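Local coordinates for protein importin subunit beta-1 (Saccharomyces cerevisiae, PDB 5OWU) that carries proteins into the nucleus as the importin beta subunit, working with importin alpha, which binds the classical nuclear localization signal of the cargo, at residues A[243-248]-A[284-289]; A[250-255]-A[291-296]; A[258-263]-A[313-318]; A[324-329]-A[353-358]. All coordinates share one frame; numbering follows the deposited sequence. Where two conformers were deposited one is given.

Contact 1: A[243-248]-A[284-289]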
# COMPACT_ATOMS: atom_id res chain seq x y z
N ALA A 243 -18.04 -12.97 -10.88
CA ALA A 243 -18.04 -13.33 -9.46
C ALA A 243 -17.31 -14.65 -9.22
O ALA A 243 -16.51 -14.77 -8.29
CB ALA A 243 -19.48 -13.40 -8.95
N ALA A 244 -17.58 -15.65 -10.06
CA ALA A 244 -16.96 -16.95 -9.88
C ALA A 244 -15.44 -16.87 -10.03
O ALA A 244 -14.70 -17.52 -9.29
CB ALA A 244 -17.56 -17.96 -10.86
N PHE A 245 -14.97 -16.06 -10.99
CA PHE A 245 -13.53 -15.88 -11.16
C PHE A 245 -12.92 -15.11 -10.00
O PHE A 245 -11.78 -15.40 -9.60
CB PHE A 245 -13.24 -15.18 -12.49
CG PHE A 245 -12.92 -16.12 -13.61
CD1 PHE A 245 -11.68 -16.73 -13.69
CD2 PHE A 245 -13.86 -16.42 -14.59
CE1 PHE A 245 -11.38 -17.61 -14.72
CE2 PHE A 245 -13.57 -17.30 -15.62
CZ PHE A 245 -12.33 -17.89 -15.68
N GLY A 246 -13.64 -14.15 -9.42
CA GLY A 246 -13.17 -13.56 -8.17
C GLY A 246 -12.95 -14.62 -7.10
O GLY A 246 -11.91 -14.64 -6.42
N CYS A 247 -13.92 -15.53 -6.97
CA CYS A 247 -13.77 -16.65 -6.04
C CYS A 247 -12.54 -17.48 -6.37
O CYS A 247 -11.74 -17.81 -5.48
CB CYS A 247 -15.00 -17.55 -6.10
SG CYS A 247 -16.30 -17.00 -5.08
N LEU A 248 -12.40 -17.86 -7.63
CA LEU A 248 -11.28 -18.71 -8.01
C LEU A 248 -9.95 -18.05 -7.67
O LEU A 248 -9.04 -18.71 -7.16
CB LEU A 248 -11.33 -19.04 -9.51
CG LEU A 248 -11.93 -20.36 -9.96
CD1 LEU A 248 -11.75 -20.49 -11.46
CD2 LEU A 248 -11.32 -21.56 -9.24
N SER A 284 -10.32 -10.71 -19.68
CA SER A 284 -9.71 -10.07 -18.52
C SER A 284 -9.80 -10.96 -17.29
O SER A 284 -8.85 -11.04 -16.50
CB SER A 284 -10.39 -8.73 -18.24
OG SER A 284 -10.08 -7.79 -19.24
N MET A 285 -10.94 -11.64 -17.10
CA MET A 285 -11.07 -12.57 -15.99
C MET A 285 -9.97 -13.62 -16.01
O MET A 285 -9.31 -13.89 -14.99
CB MET A 285 -12.43 -13.27 -16.02
CG MET A 285 -13.63 -12.37 -15.89
SD MET A 285 -15.14 -13.35 -16.03
CE MET A 285 -16.26 -12.13 -16.73
N THR A 286 -9.77 -14.25 -17.18
CA THR A 286 -8.75 -15.30 -17.23
C THR A 286 -7.37 -14.72 -16.96
O THR A 286 -6.55 -15.33 -16.24
CB THR A 286 -8.77 -16.01 -18.59
OG1 THR A 286 -8.25 -15.15 -19.61
CG2 THR A 286 -10.19 -16.43 -18.96
N VAL A 287 -7.11 -13.53 -17.49
CA VAL A 287 -5.82 -12.89 -17.26
C VAL A 287 -5.59 -12.71 -15.77
O VAL A 287 -4.53 -13.06 -15.24
CB VAL A 287 -5.75 -11.54 -18.01
CG1 VAL A 287 -4.48 -10.78 -17.63
CG2 VAL A 287 -5.79 -11.78 -19.50
N GLU A 288 -6.59 -12.18 -15.05
CA GLU A 288 -6.43 -11.97 -13.62
C GLU A 288 -6.14 -13.28 -12.90
O GLU A 288 -5.35 -13.32 -11.95
CB GLU A 288 -7.67 -11.30 -13.03
CG GLU A 288 -7.63 -11.15 -11.50
CD GLU A 288 -6.43 -10.34 -11.02
OE1 GLU A 288 -5.90 -9.53 -11.81
OE2 GLU A 288 -6.02 -10.52 -9.85
N PHE A 289 -6.78 -14.37 -13.34
CA PHE A 289 -6.48 -15.67 -12.75
C PHE A 289 -5.00 -16.03 -12.90
O PHE A 289 -4.34 -16.46 -11.93
CB PHE A 289 -7.35 -16.74 -13.39
CG PHE A 289 -7.19 -18.09 -12.78
CD1 PHE A 289 -7.59 -18.31 -11.48
CD2 PHE A 289 -6.63 -19.13 -13.49
CE1 PHE A 289 -7.45 -19.55 -10.90
CE2 PHE A 289 -6.48 -20.38 -12.91
CZ PHE A 289 -6.89 -20.58 -11.60
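Met285 sets its CB over one face of the ring of Phe245, the residue with the largest buried share of this contact between two almost parallel helices, their local axes 9.7 Å apart and inclined by 6°. Helix 238-255 belongs to HEAT repeat 6 and helix 280-306 to HEAT repeat 7, so the packing joins successive repeats. The CB of Met285 is 4.0 Å from the centroid of the Phe245 ring, 23° off its normal, a CH-pi contact displaced toward the rim. Chi1 (-62°) sets CG anti to the carbonyl carbon, and beyond it the chain is extended, crossing the Phe245 side chain at about a right angle. Its SD still comes within 3.6 Å of CD2 of Phe245, an oblique Met-aromatic contact. The end of the chain leads to Ala242 and Ile238, about one and two turns earlier on helix 238-255.

Thr286 adds its methyl: CG2 approaches CZ of Phe245 at 4.2 Å, the two side chains lying side by side and pointing the same way. Its OG1 bonds to the carbonyl of Ala283.

One turn on, Phe289 sets CB at the edge of the Phe245 ring, 4.3 Å from CE1. CE1 of Phe289 lies 4.2 Å from CB of Leu248 and 4.1 Å from its O, which stands at the ring edge. All five touching residues are buried. The chemistry is almost wholly carbon, sulfur and ring surface, with one carbonyl oxygen at a ring edge; association rests on shape and dispersion, and the one side-chain hydroxyl is satisfied within its own helix.

Contact 2: A[250-255]-A[291-296]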
# COMPACT_ATOMS: atom_id res chain seq x y z
N LYS A 250 -9.27 -15.75 -5.39
CA LYS A 250 -9.05 -15.72 -3.94
C LYS A 250 -8.71 -17.11 -3.42
O LYS A 250 -7.84 -17.26 -2.54
CB LYS A 250 -10.29 -15.17 -3.25
CG LYS A 250 -9.96 -14.20 -2.13
CD LYS A 250 -11.06 -14.12 -1.07
CE LYS A 250 -10.71 -13.12 0.02
NZ LYS A 250 -9.41 -13.45 0.67
N ILE A 251 -9.36 -18.14 -3.95
CA ILE A 251 -9.05 -19.51 -3.55
C ILE A 251 -7.62 -19.87 -3.92
O ILE A 251 -6.93 -20.55 -3.18
CB ILE A 251 -10.04 -20.51 -4.19
CG1 ILE A 251 -11.42 -20.35 -3.55
CG2 ILE A 251 -9.54 -21.95 -4.02
CD1 ILE A 251 -12.54 -21.03 -4.33
N MET A 252 -7.17 -19.45 -5.11
CA MET A 252 -5.80 -19.75 -5.50
C MET A 252 -4.82 -19.08 -4.54
O MET A 252 -3.85 -19.71 -4.09
CB MET A 252 -5.56 -19.28 -6.94
CG MET A 252 -4.12 -19.42 -7.44
SD MET A 252 -3.57 -21.12 -7.68
CE MET A 252 -4.72 -21.67 -8.96
N SER A 253 -5.08 -17.82 -4.19
CA SER A 253 -4.19 -17.11 -3.29
C SER A 253 -4.16 -17.74 -1.89
O SER A 253 -3.09 -17.86 -1.29
CB SER A 253 -4.59 -15.63 -3.21
OG SER A 253 -3.75 -14.94 -2.31
N LEU A 254 -5.32 -18.16 -1.37
CA LEU A 254 -5.39 -18.66 0.00
C LEU A 254 -5.07 -20.14 0.13
O LEU A 254 -4.50 -20.58 1.14
CB LEU A 254 -6.79 -18.41 0.57
CG LEU A 254 -7.13 -16.98 0.96
CD1 LEU A 254 -8.58 -16.93 1.43
CD2 LEU A 254 -6.19 -16.48 2.04
N TYR A 255 -5.45 -20.94 -0.86
CA TYR A 255 -5.34 -22.39 -0.81
C TYR A 255 -4.56 -22.92 -2.00
O TYR A 255 -4.86 -23.99 -2.52
CB TYR A 255 -6.73 -23.02 -0.75
CG TYR A 255 -7.52 -22.58 0.46
CD1 TYR A 255 -7.19 -23.04 1.73
CD2 TYR A 255 -8.60 -21.71 0.34
CE1 TYR A 255 -7.90 -22.64 2.85
CE2 TYR A 255 -9.32 -21.30 1.46
CZ TYR A 255 -8.96 -21.77 2.71
OH TYR A 255 -9.65 -21.38 3.83
N SER A 291 -2.47 -14.01 -13.48
CA SER A 291 -1.67 -13.09 -12.68
C SER A 291 -1.66 -13.51 -11.22
O SER A 291 -0.62 -13.43 -10.56
CB SER A 291 -2.19 -11.66 -12.83
OG SER A 291 -1.91 -11.14 -14.12
N THR A 292 -2.80 -13.96 -10.69
CA THR A 292 -2.82 -14.44 -9.31
C THR A 292 -1.86 -15.61 -9.14
O THR A 292 -1.06 -15.65 -8.19
CB THR A 292 -4.24 -14.84 -8.91
OG1 THR A 292 -5.11 -13.71 -9.02
CG2 THR A 292 -4.27 -15.34 -7.48
N ILE A 293 -1.91 -16.58 -10.06
CA ILE A 293 -0.96 -17.69 -10.00
C ILE A 293 0.48 -17.18 -9.95
O ILE A 293 1.28 -17.59 -9.08
CB ILE A 293 -1.16 -18.64 -11.19
CG1 ILE A 293 -2.50 -19.37 -11.05
CG2 ILE A 293 -0.02 -19.64 -11.28
CD1 ILE A 293 -2.86 -20.23 -12.26
N CYS A 294 0.85 -16.33 -10.90
CA CYS A 294 2.23 -15.84 -10.93
C CYS A 294 2.60 -15.15 -9.62
O CYS A 294 3.68 -15.37 -9.08
CB CYS A 294 2.43 -14.89 -12.11
SG CYS A 294 2.50 -15.71 -13.70
N GLU A 295 1.71 -14.29 -9.11
CA GLU A 295 2.01 -13.58 -7.87
C GLU A 295 2.28 -14.55 -6.73
O GLU A 295 3.20 -14.34 -5.92
CB GLU A 295 0.85 -12.65 -7.50
CG GLU A 295 0.63 -11.52 -8.49
CD GLU A 295 -0.68 -10.80 -8.26
OE1 GLU A 295 -1.39 -11.15 -7.30
OE2 GLU A 295 -0.99 -9.88 -9.05
N GLU A 296 1.49 -15.63 -6.65
CA GLU A 296 1.68 -16.59 -5.57
C GLU A 296 2.99 -17.33 -5.73
O GLU A 296 3.71 -17.57 -4.74
CB GLU A 296 0.50 -17.57 -5.50
CG GLU A 296 -0.83 -16.94 -5.09
CD GLU A 296 -0.75 -16.13 -3.79
OE1 GLU A 296 -0.09 -16.58 -2.83
OE2 GLU A 296 -1.36 -15.04 -3.74
O HOH W 1 -0.85 -15.71 -0.50
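Ser253 and Glu296 meet through a direct hydrogen bond, OG donating to OE2 over 2.8 Å. The donor reaches that oxygen from above the carboxylate, 59° out of its plane. The serine hydroxyl stands anti to its backbone N (chi1 179°), which turns it toward the facing helix, while the bend at chi2 brings CD of Glu296 close to the CA of Ser253, which its CG also touches. The second carboxylate oxygen is used as well: a water donates to OE1 of Glu296 at 2.6 Å and also to the backbone O of Ser253, at a longer 3.2 Å. Each carboxylate oxygen thus has its own donor, and the glutamate is tied to both the side chain and the main chain of one serine.

Beneath this polar pair lies an apolar one. Met252, bent at chi2 and chi3, brings CE to 3.8 Å from CG1 of Ile293, and its CG touches CG2 of Thr292 at 4.1 Å. Thr292 turns its methyl to this packing, while its OG1 is bonded to the carbonyl of Glu288, a turn earlier. Farther out, Met263 of helix 260-274 touches both Met252 and Ile293 and so backs the pair.

The frame is two near-parallel helices, from HEAT repeats 6 and 7, with local axes 9.3 Å apart and 14° between their directions. The chemistry is graded: buried methionine, isoleucine and threonine give way to a partly exposed serine-glutamate bond, where two donors, the serine hydroxyl and the water, are likely to favour the charged carboxylate.

Contact 3: A[258-263]-A[313-318]; sequences FMKPYM and QSYNFA
Lys260 and Tyr315 bring their CA atoms to 7.0 Å, where the first turn of helix 260-274, in HEAT repeat 7, passes the turn leading into helix 317-332, in HEAT repeat 8. That turn is an ST turn: OG of Ser314 accepts from the backbone N of Asn316 at 3.1 Å, with an N-H...O angle of 148°.

Tyr315 offers a ring face to the lysine. CB of Lys260 stands over its centre, 4.1 Å from the centroid and 5° off the normal, and the extended aliphatic chain continues past the ring, with CD 3.8 Å from CD1 of Tyr315. The tyrosine hydroxyl bonds to the carbonyl of Thr257, and its ring also meets that of Tyr256, nearly parallel.

Phe317 is enclosed on both faces. CG of Met263 lies 3.6 Å from the centroid of the ring, 16° off its normal, a CH-pi contact, and the sulfur beyond makes a Met-aromatic one. CB of Tyr315 covers the opposite face. CB of Met259 reaches CE2 of Phe317 at 4.2 Å. An alanine in place of Phe317 would probably open a gap between Met263 and Tyr315 and take from the methionine the ring that its CG and sulfur rest on.

An aromatic side chain from the chain of another protein meets Phe317 edge-to-face and also packs on Met263, so this inter-repeat packing borders a binding surface. The backbone of Phe317 is held too, its N bonding to OE2 of Glu297. At the ring edge, in plane, CA of Lys260 stands 3.6 Å from CZ of Phe317.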
# COMPACT_ATOMS: atom_id res chain seq x y z
N PHE A 258 -3.59 -26.63 -2.44
CA PHE A 258 -4.56 -27.65 -2.84
C PHE A 258 -4.96 -27.57 -4.31
O PHE A 258 -5.86 -28.31 -4.73
CB PHE A 258 -5.83 -27.53 -1.98
CG PHE A 258 -5.61 -27.75 -0.51
CD1 PHE A 258 -5.27 -29.01 -0.03
CD2 PHE A 258 -5.78 -26.72 0.39
CE1 PHE A 258 -5.08 -29.22 1.33
CE2 PHE A 258 -5.59 -26.92 1.75
CZ PHE A 258 -5.25 -28.17 2.22
N MET A 259 -4.32 -26.72 -5.11
CA MET A 259 -4.84 -26.44 -6.44
C MET A 259 -4.30 -27.35 -7.55
O MET A 259 -4.83 -27.31 -8.67
CB MET A 259 -4.54 -24.99 -6.82
CG MET A 259 -5.35 -23.98 -6.00
SD MET A 259 -7.13 -24.12 -6.28
CE MET A 259 -7.65 -25.06 -4.84
N LYS A 260 -3.28 -28.16 -7.30
CA LYS A 260 -2.69 -28.93 -8.40
C LYS A 260 -3.71 -29.82 -9.10
O LYS A 260 -3.79 -29.78 -10.33
CB LYS A 260 -1.48 -29.72 -7.88
CG LYS A 260 -0.61 -30.34 -8.98
CD LYS A 260 0.53 -31.15 -8.37
CE LYS A 260 1.47 -31.68 -9.43
NZ LYS A 260 2.36 -32.74 -8.89
N PRO A 261 -4.52 -30.62 -8.39
CA PRO A 261 -5.49 -31.47 -9.12
C PRO A 261 -6.52 -30.68 -9.90
O PRO A 261 -6.91 -31.10 -11.00
CB PRO A 261 -6.14 -32.30 -8.00
CG PRO A 261 -5.20 -32.19 -6.83
CD PRO A 261 -4.58 -30.84 -6.94
N TYR A 262 -6.98 -29.55 -9.37
CA TYR A 262 -7.98 -28.76 -10.09
C TYR A 262 -7.36 -28.08 -11.30
O TYR A 262 -8.01 -27.97 -12.35
CB TYR A 262 -8.63 -27.75 -9.14
CG TYR A 262 -9.07 -28.42 -7.87
CD1 TYR A 262 -10.17 -29.26 -7.85
CD2 TYR A 262 -8.36 -28.25 -6.69
CE1 TYR A 262 -10.57 -29.91 -6.69
CE2 TYR A 262 -8.74 -28.89 -5.52
CZ TYR A 262 -9.85 -29.72 -5.53
OH TYR A 262 -10.24 -30.36 -4.37
N MET A 263 -6.12 -27.63 -11.18
CA MET A 263 -5.41 -27.08 -12.33
C MET A 263 -5.27 -28.14 -13.42
O MET A 263 -5.59 -27.91 -14.59
CB MET A 263 -4.03 -26.56 -11.92
CG MET A 263 -4.04 -25.21 -11.21
SD MET A 263 -4.66 -23.90 -12.26
CE MET A 263 -6.23 -23.74 -11.50
N GLN A 313 5.85 -25.02 -1.20
CA GLN A 313 6.36 -25.59 -2.44
C GLN A 313 5.58 -25.04 -3.62
O GLN A 313 4.35 -25.01 -3.59
CB GLN A 313 6.27 -27.12 -2.41
CG GLN A 313 4.91 -27.66 -1.95
CD GLN A 313 4.71 -29.13 -2.26
OE1 GLN A 313 5.46 -29.73 -3.04
NE2 GLN A 313 3.69 -29.73 -1.65
N SER A 314 6.29 -24.59 -4.64
CA SER A 314 5.64 -24.18 -5.88
C SER A 314 5.38 -25.40 -6.75
O SER A 314 6.21 -26.30 -6.85
CB SER A 314 6.51 -23.18 -6.64
OG SER A 314 5.89 -22.77 -7.85
N TYR A 315 4.20 -25.43 -7.36
CA TYR A 315 3.87 -26.40 -8.39
C TYR A 315 4.25 -25.94 -9.78
O TYR A 315 4.09 -26.70 -10.74
CB TYR A 315 2.37 -26.73 -8.35
CG TYR A 315 1.92 -27.31 -7.04
CD1 TYR A 315 2.47 -28.49 -6.54
CD2 TYR A 315 0.93 -26.70 -6.29
CE1 TYR A 315 2.06 -29.03 -5.33
CE2 TYR A 315 0.50 -27.23 -5.08
CZ TYR A 315 1.07 -28.40 -4.61
OH TYR A 315 0.65 -28.92 -3.41
N ASN A 316 4.74 -24.70 -9.93
CA ASN A 316 5.26 -24.21 -11.21
C ASN A 316 4.18 -24.25 -12.29
O ASN A 316 4.43 -24.67 -13.42
CB ASN A 316 6.49 -25.02 -11.64
CG ASN A 316 7.66 -24.84 -10.69
OD1 ASN A 316 8.04 -23.72 -10.35
ND2 ASN A 316 8.23 -25.95 -10.24
N PHE A 317 2.97 -23.81 -11.93
CA PHE A 317 1.87 -23.74 -12.89
C PHE A 317 2.23 -22.85 -14.08
O PHE A 317 2.01 -23.22 -15.24
CB PHE A 317 0.61 -23.20 -12.21
CG PHE A 317 0.02 -24.13 -11.17
CD1 PHE A 317 -0.15 -25.48 -11.44
CD2 PHE A 317 -0.38 -23.63 -9.94
CE1 PHE A 317 -0.70 -26.32 -10.49
CE2 PHE A 317 -0.93 -24.47 -8.98
CZ PHE A 317 -1.09 -25.82 -9.26
N ALA A 318 2.74 -21.65 -13.80
CA ALA A 318 3.03 -20.70 -14.86
C ALA A 318 4.13 -21.23 -15.78
O ALA A 318 3.98 -21.25 -17.00
CB ALA A 318 3.44 -19.35 -14.26

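Contact 4: A[324-329]-A[353-358]; sequences DVVPNL and ACLQLF
Val325 touches Phe358 at the far end of its ring: CG1 of the valine lies 3.7 Å from CZ, and the two side chains cross at about a right angle. The branch is placed there by chi1, which sets CG1 anti to the backbone N (172°). Behind it Val325 also meets Ile272 of helix 260-274, so the valine sits between its partner helix and the preceding repeat.

Val326 splits its two methyls between two partners. CG2 stands over one face of the Phe358 ring, offset toward the rim and 4.2 Å from CD1, while CG1 reaches CD1 of Leu355 at 4.1 Å. The next residue, Pro327, has no N-H to give, consistent with the kink in the helix here.

Leu329 closes the row with both methyls. Its CD1 lies 3.8 Å from SG of Cys354, and CD2 touches both SG and CB of the same cysteine. CD1 also packs on Phe358, 3.9 Å from CD2 of that ring. Phe358 is thus met by all three residues, and an alanine in its place would probably leave Val325, Val326 and Leu329 facing a gap where the ring had been. Cys354 in turn rests on Val287 and Ser291 of helix 280-306.

All six touching residues are buried and apolar contact is the whole of the chemistry. The local axes are 10.5 Å apart and cross at -149°, an antiparallel pair within a single repeat, the hairpin of helices that characterises a HEAT repeat, here the eighth.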
# COMPACT_ATOMS: atom_id res chain seq x y z
N ASP A 324 1.42 -22.49 -23.77
CA ASP A 324 0.01 -22.37 -24.12
C ASP A 324 -0.65 -21.07 -23.67
O ASP A 324 -1.58 -20.60 -24.32
CB ASP A 324 -0.77 -23.55 -23.53
CG ASP A 324 -0.04 -24.87 -23.72
OD1 ASP A 324 0.57 -25.06 -24.79
OD2 ASP A 324 -0.04 -25.71 -22.79
N VAL A 325 -0.18 -20.46 -22.57
CA VAL A 325 -0.80 -19.25 -22.05
C VAL A 325 -0.28 -18.01 -22.76
O VAL A 325 -1.05 -17.12 -23.14
CB VAL A 325 -0.58 -19.14 -20.53
CG1 VAL A 325 -1.06 -17.80 -20.02
CG2 VAL A 325 -1.30 -20.26 -19.79
N VAL A 326 1.05 -17.91 -22.92
CA VAL A 326 1.65 -16.64 -23.32
C VAL A 326 1.19 -16.19 -24.70
O VAL A 326 0.97 -14.98 -24.89
CB VAL A 326 3.18 -16.71 -23.18
CG1 VAL A 326 3.86 -15.49 -23.80
CG2 VAL A 326 3.53 -16.81 -21.71
N PRO A 327 1.05 -17.06 -25.70
CA PRO A 327 0.55 -16.58 -27.00
C PRO A 327 -0.81 -15.90 -26.91
O PRO A 327 -1.06 -14.90 -27.61
CB PRO A 327 0.49 -17.86 -27.84
CG PRO A 327 1.55 -18.75 -27.24
CD PRO A 327 1.52 -18.46 -25.77
N ASN A 328 -1.69 -16.39 -26.04
CA ASN A 328 -3.00 -15.75 -25.88
C ASN A 328 -2.88 -14.37 -25.22
O ASN A 328 -3.57 -13.42 -25.64
CB ASN A 328 -3.91 -16.67 -25.08
CG ASN A 328 -4.20 -17.98 -25.80
OD1 ASN A 328 -4.09 -18.06 -27.03
ND2 ASN A 328 -4.56 -19.01 -25.05
N LEU A 329 -2.02 -14.23 -24.20
CA LEU A 329 -1.76 -12.91 -23.62
C LEU A 329 -1.28 -11.93 -24.68
O LEU A 329 -1.83 -10.83 -24.86
CB LEU A 329 -0.71 -13.02 -22.51
CG LEU A 329 -1.06 -13.61 -21.15
CD1 LEU A 329 0.22 -13.68 -20.31
CD2 LEU A 329 -2.11 -12.77 -20.45
N ALA A 353 0.54 -6.41 -17.78
CA ALA A 353 0.98 -6.66 -16.41
C ALA A 353 1.19 -8.15 -16.17
O ALA A 353 2.16 -8.57 -15.52
CB ALA A 353 -0.03 -6.08 -15.42
N CYS A 354 0.27 -8.97 -16.69
CA CYS A 354 0.40 -10.41 -16.53
C CYS A 354 1.67 -10.92 -17.19
O CYS A 354 2.43 -11.70 -16.60
CB CYS A 354 -0.83 -11.11 -17.12
SG CYS A 354 -0.87 -12.87 -16.79
N LEU A 355 1.94 -10.47 -18.42
CA LEU A 355 3.16 -10.85 -19.11
C LEU A 355 4.39 -10.52 -18.29
O LEU A 355 5.33 -11.33 -18.21
CB LEU A 355 3.21 -10.16 -20.48
CG LEU A 355 4.39 -10.50 -21.38
CD1 LEU A 355 4.43 -12.00 -21.70
CD2 LEU A 355 4.30 -9.67 -22.66
N GLN A 356 4.40 -9.35 -17.64
CA GLN A 356 5.55 -9.01 -16.81
C GLN A 356 5.67 -9.95 -15.62
O GLN A 356 6.79 -10.32 -15.22
CB GLN A 356 5.46 -7.56 -16.36
CG GLN A 356 5.44 -6.59 -17.53
CD GLN A 356 5.28 -5.15 -17.11
OE1 GLN A 356 5.66 -4.77 -16.00
NE2 GLN A 356 4.71 -4.33 -17.99
N LEU A 357 4.54 -10.35 -15.03
CA LEU A 357 4.60 -11.34 -13.95
C LEU A 357 5.16 -12.67 -14.44
O LEU A 357 5.96 -13.32 -13.75
CB LEU A 357 3.20 -11.54 -13.35
CG LEU A 357 2.64 -10.35 -12.56
CD1 LEU A 357 1.19 -10.59 -12.20
CD2 LEU A 357 3.47 -10.11 -11.31
N PHE A 358 4.73 -13.12 -15.62
CA PHE A 358 5.29 -14.34 -16.19
C PHE A 358 6.80 -14.23 -16.33
O PHE A 358 7.54 -15.16 -15.99
CB PHE A 358 4.64 -14.65 -17.54
CG PHE A 358 3.53 -15.65 -17.46
CD1 PHE A 358 3.81 -17.02 -17.53
CD2 PHE A 358 2.21 -15.24 -17.31
CE1 PHE A 358 2.79 -17.95 -17.46
CE2 PHE A 358 1.19 -16.18 -17.24
CZ PHE A 358 1.48 -17.53 -17.31

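Contacts 1 and 2 share helices 238-255 and 280-306 and follow one another along them, joining repeats 6 and 7; contact 3 joins repeats 7 and 8, and contact 4 lies within repeat 8. Contacts 1 and 4 are buried throughout and almost purely apolar. Contact 2 is mixed, apolar inside and hydrogen-bonded with a water at its partly exposed rim, while contact 3 combines a buried phenylalanine with a partly exposed lysine-tyrosine pair, and another protein's chain meets the phenylalanine and the lysine. The four interlock: Phe289 and Met252 of contacts 1 and 2 both touch Met263 of contact 3, and Cys294 of contact 2 packs on Phe358 of contact 4.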